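Local coordinates for short-chain dehydrogenase/reductase SDR (Burkholderia phymatum, PDB 5IG2), which binds NAD as a short-chain dehydrogenase/reductase and probably oxidises or reduces a CH-OH/carbonyl pair with it, at the interface of chains A and B. Coordinates in Å, arbitrary orientation; residue numbers count along the deposited sequence, not the author numbering. Chains: chain A/B, Short-chain dehydrogenase/reductase SDR.

The interface of chains A and B. Residues chain A 156-157, 165-166, 169; chain B 169-170, 173, 176.
In this short-chain dehydrogenase/reductase, helix 162-185 of each chain, whose first turns carry the catalytic YxxxK motif of the family, packs against its two-fold mate, a pairing typical of SDR dimers though the crystal alone does not prove it. The seam shows how small residues let helices approach while polar groups probably help to set their register. B:Ser173 lies over one face of the imidazole of A:His169, just after the motif, its CB 3.4 Å from the ring centroid and shifted toward the CD2 rim. Its OG stands anti to the backbone N (chi1 -175°), which carries the hydroxyl past that rim to A:Ser157, on the loop ahead of the helix. The two OG atoms are 2.7 Å apart in a hydrogen bond of unassigned direction. A:Ser157 OG is hydrogen-bonded to the carboxylate OE2 of B:Glu176 at 2.7 Å, nearly along the C-O axis; the extended glutamate chain brings its acid group there, while its CB packs on A:Ser157 CB. If A:Ser157 gives its hydrogen to OE2, B:Ser173 OG would be the likely donor to A:Ser157 OG. Rotation of A:His169 is restrained from both nitrogens. NE2 donates to A:Leu156 O at 2.8 Å, with the oxygen almost in the ring plane although the donor sits well above the carbonyl plane. ND1 of A:His169 and ND1 of B:His169 each lie 2.7 Å from a shared water. If NE2 carries the hydrogen in each copy, both ND1 atoms could accept from this water. Nearer the crossing, CB of A:Ala166, within the motif, rests 3.4 Å from B:Ala170 O, and the CB atoms of A:His169 and B:His169 meet at 4.1 Å.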
ATOM      1  N   LEU A 156     -11.110  -0.636   4.427  1.00 17.73           N
ATOM      2  CA  LEU A 156     -11.853  -1.854   4.145  1.00 17.00           C
ATOM      3  C   LEU A 156     -11.184  -2.556   2.974  1.00 15.84           C
ATOM      4  O   LEU A 156     -10.330  -1.986   2.287  1.00 16.70           O
ATOM      5  CB  LEU A 156     -13.322  -1.550   3.805  1.00 18.34           C
ATOM      6  CG  LEU A 156     -14.167  -0.794   4.834  1.00 21.90           C
ATOM      7  CD1 LEU A 156     -15.488  -0.371   4.218  1.00 23.96           C
ATOM      8  CD2 LEU A 156     -14.407  -1.658   6.061  1.00 19.51           C
ATOM      9  N   SER A 157     -11.576  -3.799   2.733  1.00 14.30           N
ATOM     10  CA  SER A 157     -11.056  -4.568   1.605  1.00 15.31           C
ATOM     11  C   SER A 157     -12.220  -5.221   0.876  1.00 16.33           C
ATOM     12  O   SER A 157     -12.453  -6.431   1.008  1.00 16.73           O
ATOM     13  CB  SER A 157     -10.025  -5.596   2.076  1.00 17.35           C
ATOM     14  OG  SER A 157      -8.899  -4.922   2.613  1.00 17.27           O
ATOM     15  N   ASN A 165      -7.844  -0.988  -3.387  1.00 10.24           N
ATOM     16  CA  ASN A 165      -7.806  -1.150  -1.937  1.00 12.91           C
ATOM     17  C   ASN A 165      -6.382  -1.049  -1.409  1.00 12.11           C
ATOM     18  O   ASN A 165      -6.095  -0.261  -0.500  1.00 13.25           O
ATOM     19  CB  ASN A 165      -8.396  -2.510  -1.547  1.00 12.68           C
ATOM     20  CG  ASN A 165      -9.844  -2.669  -1.944  1.00 14.33           C
ATOM     21  OD1 ASN A 165     -10.549  -1.693  -2.223  1.00 14.17           O
ATOM     22  ND2 ASN A 165     -10.313  -3.917  -1.943  1.00 14.37           N
ATOM     23  N   ALA A 166      -5.476  -1.857  -1.970  1.00 11.27           N
ATOM     24  CA  ALA A 166      -4.100  -1.884  -1.483  1.00 12.61           C
ATOM     25  C   ALA A 166      -3.451  -0.513  -1.594  1.00 14.94           C
ATOM     26  O   ALA A 166      -2.729  -0.087  -0.682  1.00 11.15           O
ATOM     27  CB  ALA A 166      -3.274  -2.919  -2.252  1.00  9.86           C
ATOM     28  N   HIS A 169      -4.928   1.606   1.273  1.00 10.07           N
ATOM     29  CA  HIS A 169      -4.354   1.245   2.564  1.00  9.52           C
ATOM     30  C   HIS A 169      -2.939   1.788   2.707  1.00 11.97           C
ATOM     31  O   HIS A 169      -2.547   2.232   3.792  1.00 10.89           O
ATOM     32  CB  HIS A 169      -4.371  -0.271   2.758  1.00 10.05           C
ATOM     33  CG  HIS A 169      -5.716  -0.800   3.142  1.00 11.41           C
ATOM     34  ND1 HIS A 169      -5.986  -1.303   4.397  1.00 12.59           N
ATOM     35  CD2 HIS A 169      -6.876  -0.875   2.445  1.00 11.00           C
ATOM     36  CE1 HIS A 169      -7.253  -1.683   4.450  1.00 13.22           C
ATOM     37  NE2 HIS A 169      -7.815  -1.432   3.279  1.00 13.09           N
TER
ATOM     38  N   HIS B 169       0.810  -2.438   4.678  1.00 10.07           N
ATOM     39  CA  HIS B 169      -0.636  -2.254   4.647  1.00  9.52           C
ATOM     40  C   HIS B 169      -1.208  -2.626   3.287  1.00 11.97           C
ATOM     41  O   HIS B 169      -2.295  -3.211   3.205  1.00 10.89           O
ATOM     42  CB  HIS B 169      -1.004  -0.816   5.011  1.00 10.05           C
ATOM     43  CG  HIS B 169      -0.943  -0.546   6.480  1.00 11.41           C
ATOM     44  ND1 HIS B 169      -2.068  -0.325   7.244  1.00 12.59           N
ATOM     45  CD2 HIS B 169       0.111  -0.492   7.333  1.00 11.00           C
ATOM     46  CE1 HIS B 169      -1.709  -0.129   8.503  1.00 13.22           C
ATOM     47  NE2 HIS B 169      -0.392  -0.226   8.583  1.00 13.09           N
ATOM     48  N   ALA B 170      -0.496  -2.293   2.204  1.00 11.49           N
ATOM     49  CA  ALA B 170      -0.946  -2.713   0.881  1.00  9.02           C
ATOM     50  C   ALA B 170      -1.019  -4.235   0.786  1.00 11.56           C
ATOM     51  O   ALA B 170      -1.992  -4.783   0.254  1.00 10.88           O
ATOM     52  CB  ALA B 170      -0.026  -2.136  -0.194  1.00  8.94           C
ATOM     53  N   SER B 173      -4.145  -5.528   2.658  1.00 10.30           N
ATOM     54  CA  SER B 173      -5.427  -5.332   1.990  1.00 14.60           C
ATOM     55  C   SER B 173      -5.543  -6.168   0.723  1.00 13.94           C
ATOM     56  O   SER B 173      -6.599  -6.758   0.464  1.00 15.14           O
ATOM     57  CB  SER B 173      -5.650  -3.857   1.662  1.00 12.48           C
ATOM     58  OG  SER B 173      -6.959  -3.698   1.129  1.00 12.98           O
ATOM     59  N   GLU B 176      -6.362  -9.665   1.887  1.00 15.48           N
ATOM     60  CA  GLU B 176      -7.763  -9.745   2.300  1.00 15.39           C
ATOM     61  C   GLU B 176      -8.684  -9.785   1.086  1.00 15.29           C
ATOM     62  O   GLU B 176      -9.607 -10.608   1.017  1.00 14.19           O
ATOM     63  CB  GLU B 176      -8.120  -8.560   3.206  1.00 14.49           C
ATOM     64  CG  GLU B 176      -7.423  -8.589   4.565  1.00 12.00           C
ATOM     65  CD  GLU B 176      -7.696  -7.341   5.400  1.00 16.96           C
ATOM     66  OE1 GLU B 176      -7.406  -7.370   6.619  1.00 15.77           O
ATOM     67  OE2 GLU B 176      -8.200  -6.338   4.844  1.00 16.62           O
TER
HETATM   68  O   HOH W   1      -4.659  -0.942   6.733  0.55 15.99           O